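Local atomic coordinates of fructose-bisphosphate aldolase (Plasmodium falciparum, PDB entry 4TR9), a protein that belongs to the class I fructose-bisphosphate aldolase family and folds as a TIM barrel of parallel strands wrapped in helices. Residues P273-A287 with W302-S315. Sequence-based numbering, arbitrary orientation.
Sequences PGVVFLSGGQSEEEA and WALTFSYGRALQAS
Pro273 O accepts from Ala303 N and starts the pairing of two parallel strands. Val275 N then donates to Ala303 O at 2.7 Å, nearly straight at hydrogen (171°). The isopropyl group of Val275 lies alongside Leu304, Val275 CB against Leu304 CD2 at 3.6 Å. Val276 and Thr305 point together to the other face of the sheet, with Val276 CG1 3.6 Å from Thr305 CG2. Phe277 N donates to Thr305 O. Phe277 CG stands anti to the carbonyl carbon (chi1 -69°), which puts the ring edge against Leu304 CB and Thr305 O. Phe277 O accepts from Ser307 N at 2.7 Å. These are neighbouring strands of the TIM barrel, joined in a beta-alpha-beta unit by helix 284-295. Beyond the strand, Ser279 CB touches Tyr308 CD1 and Ala311 CB, while its OG bonds to the backbone of a bound peptide. Glu284 reaches past Ala311 with an extended chain. Glu284 OE2 accepts from Ser315 N at 2.7 Å, the donor lying above the carboxylate plane. A water lies within hydrogen-bonding distance of both Glu284 O and Ala311 O. Ala287 CB sits over one face of the Tyr308 ring and 3.7 Å from Ala311 CB. Ala287 O receives a weak hydrogen bond from Tyr308 OH.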
loop_
_atom_site.group_PDB
_atom_site.type_symbol
_atom_site.label_atom_id
_atom_site.label_comp_id
_atom_site.label_asym_id
_atom_site.label_seq_id
_atom_site.Cartn_x
_atom_site.Cartn_y
_atom_site.Cartn_z
ATOM N N PRO A 273 -9.911 19.687 13.207
ATOM C CA PRO A 273 -10.620 20.595 14.116
ATOM C C PRO A 273 -12.038 20.136 14.441
ATOM O O PRO A 273 -12.548 20.456 15.515
ATOM C CB PRO A 273 -10.639 21.918 13.341
ATOM C CG PRO A 273 -10.522 21.520 11.916
ATOM C CD PRO A 273 -9.630 20.316 11.906
ATOM N N GLY A 274 -12.664 19.397 13.532
ATOM C CA GLY A 274 -14.018 18.931 13.761
ATOM C C GLY A 274 -14.533 17.922 12.754
ATOM O O GLY A 274 -13.892 17.640 11.741
ATOM N N VAL A 275 -15.709 17.375 13.047
ATOM C CA VAL A 275 -16.367 16.412 12.174
ATOM C C VAL A 275 -17.830 16.800 11.974
ATOM O O VAL A 275 -18.579 16.942 12.940
ATOM C CB VAL A 275 -16.285 14.984 12.746
ATOM C CG1 VAL A 275 -17.250 14.060 12.027
ATOM C CG2 VAL A 275 -14.860 14.457 12.661
ATOM N N VAL A 276 -18.227 16.979 10.719
ATOM C CA VAL A 276 -19.588 17.398 10.402
ATOM C C VAL A 276 -20.417 16.241 9.841
ATOM O O VAL A 276 -20.277 15.868 8.677
ATOM C CB VAL A 276 -19.588 18.574 9.401
ATOM C CG1 VAL A 276 -19.369 19.887 10.130
ATOM C CG2 VAL A 276 -18.520 18.375 8.332
ATOM N N PHE A 277 -21.284 15.678 10.675
ATOM C CA PHE A 277 -22.090 14.527 10.275
ATOM C C PHE A 277 -23.133 14.875 9.217
ATOM O O PHE A 277 -23.599 16.011 9.134
ATOM C CB PHE A 277 -22.786 13.915 11.493
ATOM C CG PHE A 277 -21.848 13.253 12.457
ATOM C CD1 PHE A 277 -21.301 12.015 12.169
ATOM C CD2 PHE A 277 -21.518 13.865 13.653
ATOM C CE1 PHE A 277 -20.438 11.400 13.054
ATOM C CE2 PHE A 277 -20.656 13.256 14.544
ATOM C CZ PHE A 277 -20.115 12.022 14.243
ATOM N N LEU A 278 -23.490 13.882 8.409
ATOM C CA LEU A 278 -24.549 14.038 7.422
ATOM C C LEU A 278 -25.813 13.334 7.903
ATOM O O LEU A 278 -25.744 12.261 8.503
ATOM C CB LEU A 278 -24.103 13.497 6.060
ATOM C CG LEU A 278 -23.600 12.052 5.972
ATOM C CD1 LEU A 278 -24.726 11.090 5.615
ATOM C CD2 LEU A 278 -22.459 11.943 4.970
ATOM N N SER A 279 -26.964 13.944 7.642
ATOM C CA SER A 279 -28.238 13.406 8.104
ATOM C C SER A 279 -28.583 12.098 7.401
ATOM O O SER A 279 -29.103 11.171 8.022
ATOM C CB SER A 279 -29.359 14.426 7.893
ATOM O OG SER A 279 -29.476 14.787 6.528
ATOM N N GLY A 280 -28.286 12.025 6.108
ATOM C CA GLY A 280 -28.596 10.843 5.325
ATOM C C GLY A 280 -30.092 10.664 5.162
ATOM O O GLY A 280 -30.806 11.614 4.845
ATOM N N GLY A 281 -30.570 9.445 5.389
ATOM C CA GLY A 281 -31.987 9.152 5.276
ATOM C C GLY A 281 -32.731 9.294 6.590
ATOM O O GLY A 281 -33.927 9.012 6.666
ATOM N N GLN A 282 -32.023 9.730 7.628
ATOM C CA GLN A 282 -32.623 9.898 8.948
ATOM C C GLN A 282 -33.685 10.989 8.938
ATOM O O GLN A 282 -33.600 11.941 8.163
ATOM C CB GLN A 282 -31.557 10.235 9.992
ATOM C CG GLN A 282 -30.462 9.196 10.141
ATOM C CD GLN A 282 -29.413 9.608 11.154
ATOM O OE1 GLN A 282 -29.733 10.170 12.201
ATOM N NE2 GLN A 282 -28.150 9.338 10.843
ATOM N N SER A 283 -34.686 10.847 9.801
ATOM C CA SER A 283 -35.702 11.879 9.954
ATOM C C SER A 283 -35.089 13.092 10.639
ATOM O O SER A 283 -33.998 13.007 11.202
ATOM C CB SER A 283 -36.897 11.355 10.751
ATOM O OG SER A 283 -36.513 10.983 12.064
ATOM N N GLU A 284 -35.787 14.222 10.583
ATOM C CA GLU A 284 -35.292 15.456 11.183
ATOM C C GLU A 284 -35.028 15.293 12.674
ATOM O O GLU A 284 -33.986 15.713 13.177
ATOM C CB GLU A 284 -36.283 16.599 10.960
ATOM C CG GLU A 284 -36.345 17.109 9.533
ATOM C CD GLU A 284 -37.287 18.286 9.387
ATOM O OE1 GLU A 284 -38.222 18.403 10.206
ATOM O OE2 GLU A 284 -37.089 19.100 8.461
ATOM N N GLU A 285 -35.974 14.676 13.373
ATOM C CA GLU A 285 -35.878 14.520 14.818
ATOM C C GLU A 285 -34.773 13.543 15.213
ATOM O O GLU A 285 -33.969 13.833 16.098
ATOM C CB GLU A 285 -37.216 14.058 15.396
ATOM C CG GLU A 285 -37.268 14.068 16.914
ATOM C CD GLU A 285 -37.128 15.462 17.495
ATOM O OE1 GLU A 285 -37.560 16.431 16.835
ATOM O OE2 GLU A 285 -36.582 15.592 18.611
ATOM N N GLU A 286 -34.737 12.389 14.554
ATOM C CA GLU A 286 -33.742 11.368 14.862
ATOM C C GLU A 286 -32.329 11.839 14.531
ATOM O O GLU A 286 -31.363 11.414 15.163
ATOM C CB GLU A 286 -34.054 10.071 14.113
ATOM C CG GLU A 286 -35.307 9.362 14.605
ATOM C CD GLU A 286 -35.590 8.079 13.850
ATOM O OE1 GLU A 286 -34.893 7.812 12.848
ATOM O OE2 GLU A 286 -36.508 7.337 14.258
ATOM N N ALA A 287 -32.214 12.721 13.543
ATOM C CA ALA A 287 -30.922 13.297 13.186
ATOM C C ALA A 287 -30.425 14.219 14.293
ATOM O O ALA A 287 -29.221 14.400 14.471
ATOM C CB ALA A 287 -31.018 14.050 11.869
ATOM N N TRP A 302 -12.347 16.521 19.053
ATOM C CA TRP A 302 -12.778 17.363 17.944
ATOM C C TRP A 302 -14.235 17.768 18.127
ATOM O O TRP A 302 -14.967 17.145 18.893
ATOM C CB TRP A 302 -12.604 16.645 16.603
ATOM C CG TRP A 302 -11.946 15.298 16.689
ATOM C CD1 TRP A 302 -10.692 14.971 16.261
ATOM C CD2 TRP A 302 -12.512 14.096 17.225
ATOM N NE1 TRP A 302 -10.440 13.642 16.501
ATOM C CE2 TRP A 302 -11.543 13.083 17.095
ATOM C CE3 TRP A 302 -13.743 13.780 17.810
ATOM C CZ2 TRP A 302 -11.765 11.777 17.524
ATOM C CZ3 TRP A 302 -13.962 12.483 18.235
ATOM C CH2 TRP A 302 -12.978 11.498 18.089
ATOM N N ALA A 303 -14.652 18.812 17.420
ATOM C CA ALA A 303 -16.045 19.238 17.452
ATOM C C ALA A 303 -16.902 18.308 16.598
ATOM O O ALA A 303 -16.691 18.188 15.392
ATOM C CB ALA A 303 -16.177 20.675 16.976
ATOM N N LEU A 304 -17.861 17.642 17.230
ATOM C CA LEU A 304 -18.751 16.735 16.515
ATOM C C LEU A 304 -20.098 17.399 16.262
ATOM O O LEU A 304 -21.051 17.212 17.022
ATOM C CB LEU A 304 -18.933 15.430 17.293
ATOM C CG LEU A 304 -17.644 14.648 17.554
ATOM C CD1 LEU A 304 -17.942 13.288 18.154
ATOM C CD2 LEU A 304 -16.845 14.499 16.275
ATOM N N THR A 305 -20.167 18.179 15.188
ATOM C CA THR A 305 -21.382 18.902 14.843
ATOM C C THR A 305 -22.046 18.304 13.605
ATOM O O THR A 305 -21.916 17.109 13.339
ATOM C CB THR A 305 -21.095 20.400 14.615
ATOM O OG1 THR A 305 -22.262 21.041 14.085
ATOM C CG2 THR A 305 -19.931 20.586 13.652
ATOM N N PHE A 306 -22.753 19.137 12.847
ATOM C CA PHE A 306 -23.575 18.647 11.746
ATOM C C PHE A 306 -23.350 19.390 10.433
ATOM O O PHE A 306 -22.989 20.567 10.420
ATOM C CB PHE A 306 -25.057 18.734 12.126
ATOM C CG PHE A 306 -25.524 20.130 12.442
ATOM C CD1 PHE A 306 -26.089 20.927 11.458
ATOM C CD2 PHE A 306 -25.399 20.645 13.722
ATOM C CE1 PHE A 306 -26.518 22.211 11.746
ATOM C CE2 PHE A 306 -25.825 21.930 14.015
ATOM C CZ PHE A 306 -26.387 22.712 13.027
ATOM N N SER A 307 -23.567 18.682 9.328
ATOM C CA SER A 307 -23.627 19.292 8.006
ATOM C C SER A 307 -24.917 18.843 7.336
ATOM O O SER A 307 -24.899 18.206 6.282
ATOM C CB SER A 307 -22.415 18.907 7.158
ATOM O OG SER A 307 -22.489 19.489 5.867
ATOM N N TYR A 308 -26.039 19.176 7.967
ATOM C CA TYR A 308 -27.340 18.678 7.545
ATOM C C TYR A 308 -27.919 19.449 6.367
ATOM O O TYR A 308 -27.618 20.626 6.164
ATOM C CB TYR A 308 -28.330 18.724 8.711
ATOM C CG TYR A 308 -28.002 17.785 9.849
ATOM C CD1 TYR A 308 -27.184 16.679 9.653
ATOM C CD2 TYR A 308 -28.519 18.001 11.119
ATOM C CE1 TYR A 308 -26.887 15.819 10.694
ATOM C CE2 TYR A 308 -28.228 17.146 12.164
ATOM C CZ TYR A 308 -27.412 16.058 11.947
ATOM O OH TYR A 308 -27.123 15.209 12.990
ATOM N N GLY A 309 -28.758 18.767 5.598
ATOM C CA GLY A 309 -29.518 19.393 4.536
ATOM C C GLY A 309 -30.953 18.915 4.607
ATOM O O GLY A 309 -31.887 19.715 4.605
ATOM N N ARG A 310 -31.126 17.601 4.685
ATOM C CA ARG A 310 -32.449 17.008 4.826
ATOM C C ARG A 310 -33.045 17.316 6.194
ATOM O O ARG A 310 -34.230 17.621 6.313
ATOM C CB ARG A 310 -32.383 15.496 4.617
ATOM C CG ARG A 310 -33.718 14.785 4.757
ATOM C CD ARG A 310 -33.548 13.280 4.652
ATOM N NE ARG A 310 -34.800 12.607 4.321
ATOM C CZ ARG A 310 -35.173 12.296 3.083
ATOM N NH1 ARG A 310 -36.329 11.684 2.870
ATOM N NH2 ARG A 310 -34.387 12.597 2.058
ATOM N N ALA A 311 -32.209 17.245 7.225
ATOM C CA ALA A 311 -32.663 17.419 8.601
ATOM C C ALA A 311 -32.985 18.874 8.936
ATOM O O ALA A 311 -33.488 19.169 10.019
ATOM C CB ALA A 311 -31.616 16.883 9.565
ATOM N N LEU A 312 -32.695 19.779 8.006
ATOM C CA LEU A 312 -32.920 21.201 8.237
ATOM C C LEU A 312 -33.936 21.803 7.272
ATOM O O LEU A 312 -34.496 22.864 7.539
ATOM C CB LEU A 312 -31.603 21.972 8.132
ATOM C CG LEU A 312 -30.588 21.774 9.259
ATOM C CD1 LEU A 312 -29.280 22.476 8.930
ATOM C CD2 LEU A 312 -31.152 22.278 10.579
ATOM N N GLN A 313 -34.176 21.125 6.155
ATOM C CA GLN A 313 -34.980 21.702 5.082
ATOM C C GLN A 313 -36.273 20.945 4.790
ATOM O O GLN A 313 -37.145 21.460 4.088
ATOM C CB GLN A 313 -34.150 21.788 3.801
ATOM C CG GLN A 313 -32.901 22.643 3.923
ATOM C CD GLN A 313 -32.078 22.651 2.650
ATOM O OE1 GLN A 313 -30.906 22.274 2.653
ATOM N NE2 GLN A 313 -32.688 23.083 1.552
ATOM N N ALA A 314 -36.394 19.731 5.318
ATOM C CA ALA A 314 -37.546 18.882 5.022
ATOM C C ALA A 314 -38.864 19.526 5.448
ATOM O O ALA A 314 -39.817 19.576 4.670
ATOM C CB ALA A 314 -37.385 17.524 5.690
ATOM N N SER A 315 -38.913 20.022 6.680
ATOM C CA SER A 315 -40.126 20.641 7.203
ATOM C C SER A 315 -40.306 22.060 6.673
ATOM O O SER A 315 -41.425 22.572 6.617
ATOM C CB SER A 315 -40.105 20.652 8.732
ATOM O OG SER A 315 -40.160 19.336 9.253
HETATM O O HOH W 1 -32.939 17.930 12.632
#